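Local coordinates for tryptophan halogenase (Shewanella frigidimarina, PDB 2PYX), which probably acts as an FAD-dependent halogenase of the tryptophan halogenase family, on an indole substrate such as tryptophan, at residues 90-95 with 359-364. Sequence-based numbering, arbitrary orientation.
Sequences QGSRFI and PLEASA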
loop_
_atom_site.group_PDB
_atom_site.type_symbol
_atom_site.label_atom_id
_atom_site.label_comp_id
_atom_site.label_asym_id
_atom_site.label_seq_id
_atom_site.Cartn_x
_atom_site.Cartn_y
_atom_site.Cartn_z
ATOM N N GLN A 90 -7.483 7.366 5.900
ATOM C CA GLN A 90 -6.585 8.407 6.402
ATOM C C GLN A 90 -5.357 7.912 7.149
ATOM O O GLN A 90 -4.598 8.707 7.713
ATOM C CB GLN A 90 -7.379 9.399 7.266
ATOM C CG GLN A 90 -8.335 10.205 6.422
ATOM C CD GLN A 90 -9.047 11.241 7.242
ATOM O OE1 GLN A 90 -8.451 12.240 7.664
ATOM N NE2 GLN A 90 -10.324 10.992 7.505
ATOM N N GLY A 91 -5.167 6.587 7.129
ATOM C CA GLY A 91 -4.009 5.934 7.745
ATOM C C GLY A 91 -4.394 4.589 8.319
ATOM O O GLY A 91 -5.376 3.980 7.888
ATOM N N SER A 92 -3.553 4.102 9.229
ATOM C CA SER A 92 -3.741 2.835 9.933
ATOM C C SER A 92 -3.722 3.085 11.427
ATOM O O SER A 92 -2.829 3.759 11.941
ATOM C CB SER A 92 -2.626 1.844 9.617
ATOM O OG SER A 92 -2.625 1.448 8.254
ATOM N N ARG A 93 -4.739 2.547 12.104
ATOM C CA ARG A 93 -4.781 2.592 13.551
ATOM C C ARG A 93 -4.446 1.222 14.098
ATOM O O ARG A 93 -5.068 0.221 13.728
ATOM C CB ARG A 93 -6.129 3.024 14.089
ATOM C CG ARG A 93 -6.100 3.290 15.601
ATOM C CD ARG A 93 -7.423 3.782 16.106
ATOM N NE ARG A 93 -7.862 4.986 15.414
ATOM C CZ ARG A 93 -7.376 6.206 15.635
ATOM N NH1 ARG A 93 -6.428 6.387 16.531
ATOM N NH2 ARG A 93 -7.840 7.245 14.953
ATOM N N PHE A 94 -3.451 1.212 14.968
ATOM C CA PHE A 94 -2.864 -0.008 15.541
ATOM C C PHE A 94 -3.367 -0.154 16.985
ATOM O O PHE A 94 -3.100 0.716 17.818
ATOM C CB PHE A 94 -1.349 0.074 15.460
ATOM C CG PHE A 94 -0.869 0.039 14.050
ATOM C CD1 PHE A 94 -0.808 -1.161 13.350
ATOM C CD2 PHE A 94 -0.543 1.208 13.366
ATOM C CE1 PHE A 94 -0.420 -1.186 12.019
ATOM C CE2 PHE A 94 -0.151 1.171 12.024
ATOM C CZ PHE A 94 -0.066 -0.029 11.372
ATOM N N ILE A 95 -4.064 -1.260 17.244
ATOM C CA ILE A 95 -4.742 -1.504 18.501
ATOM C C ILE A 95 -4.079 -2.719 19.136
ATOM O O ILE A 95 -3.951 -3.745 18.483
ATOM C CB ILE A 95 -6.237 -1.715 18.239
ATOM C CG1 ILE A 95 -6.795 -0.485 17.490
ATOM C CG2 ILE A 95 -6.973 -1.966 19.535
ATOM C CD1 ILE A 95 -8.151 -0.702 16.908
ATOM N N PRO A 359 -0.251 -7.568 4.321
ATOM C CA PRO A 359 -0.712 -6.217 3.997
ATOM C C PRO A 359 -0.581 -5.192 5.117
ATOM O O PRO A 359 -1.313 -4.194 5.141
ATOM C CB PRO A 359 -2.188 -6.447 3.653
ATOM C CG PRO A 359 -2.555 -7.605 4.460
ATOM C CD PRO A 359 -1.380 -8.509 4.493
ATOM N N LEU A 360 0.383 -5.402 6.021
ATOM C CA LEU A 360 0.681 -4.437 7.058
ATOM C C LEU A 360 1.262 -3.237 6.328
ATOM O O LEU A 360 2.240 -3.355 5.589
ATOM C CB LEU A 360 1.713 -4.991 8.028
ATOM C CG LEU A 360 2.141 -4.185 9.253
ATOM C CD1 LEU A 360 0.958 -3.876 10.100
ATOM C CD2 LEU A 360 3.157 -4.932 10.081
ATOM N N GLU A 361 0.670 -2.096 6.553
ATOM C CA GLU A 361 1.011 -0.842 5.894
ATOM C C GLU A 361 0.688 -0.823 4.395
ATOM O O GLU A 361 1.142 0.105 3.693
ATOM C CB GLU A 361 2.448 -0.394 6.157
ATOM C CG GLU A 361 2.711 -0.115 7.623
ATOM C CD GLU A 361 2.082 1.168 8.130
ATOM O OE1 GLU A 361 1.552 1.955 7.309
ATOM O OE2 GLU A 361 2.122 1.381 9.350
ATOM N N ALA A 362 -0.071 -1.799 3.899
ATOM C CA ALA A 362 -0.663 -1.727 2.569
ATOM C C ALA A 362 0.374 -1.403 1.479
ATOM O O ALA A 362 0.241 -0.437 0.719
ATOM C CB ALA A 362 -1.860 -0.730 2.572
ATOM N N SER A 363 1.387 -2.235 1.358
ATOM C CA SER A 363 2.430 -1.991 0.378
ATOM C C SER A 363 2.054 -2.423 -1.015
ATOM O O SER A 363 2.665 -1.980 -1.982
ATOM C CB SER A 363 3.756 -2.643 0.799
ATOM O OG SER A 363 3.655 -4.044 0.859
ATOM N N ALA A 364 1.027 -3.244 -1.161
ATOM C CA ALA A 364 0.819 -3.926 -2.459
ATOM C C ALA A 364 0.466 -2.969 -3.601
ATOM O O ALA A 364 1.138 -2.974 -4.651
ATOM C CB ALA A 364 -0.197 -5.027 -2.346
HETATM O O HOH W 1 -0.838 3.041 7.031
#
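At the predicted substrate site of this probable flavin-dependent halogenase, Phe94 of strand 87-95 meets Leu360 and Glu361, the latter the predicted tryptophan-binding residue, and Ser92 reaches Glu361 through a water. Leu360 and Glu361 are the two central residues of a type II turn closed by the hydrogen bond from Ala362 N to Pro359 O (3.0 Å). Ser92 lies close to Lys89, the predicted catalytic lysine. Phe94 meets the turn with its ring edge: CE1 touches Leu360 CD1 at 3.6 Å, and CZ lies 3.3 Å from Glu361 OE2, near the ring plane, with ring and carboxylate planes 41° apart. Glu361 is bent at its second torsion (chi2 -73°), which brings the carboxylate nearer the strand. OE2 is hydrogen-bonded to His111 ND1 and His411 NE2, while OE1 accepts a hydrogen bond from a water (2.6 Å) that also bonds Ser92 OG at 2.7 Å. Both carboxylate oxygens are thus satisfied although the group is buried. With an alanine in place of the ring, Leu360 CD1 would probably lose its apolar neighbour and the carboxylate be less confined beside OE2. Around the contact, Tyr109, Trp97 and His411 pack against the Phe94 ring, strands 108-112 and 274-279 flank strand 87-95, and helix 383-413 covers Leu360 and Glu361 through Leu408.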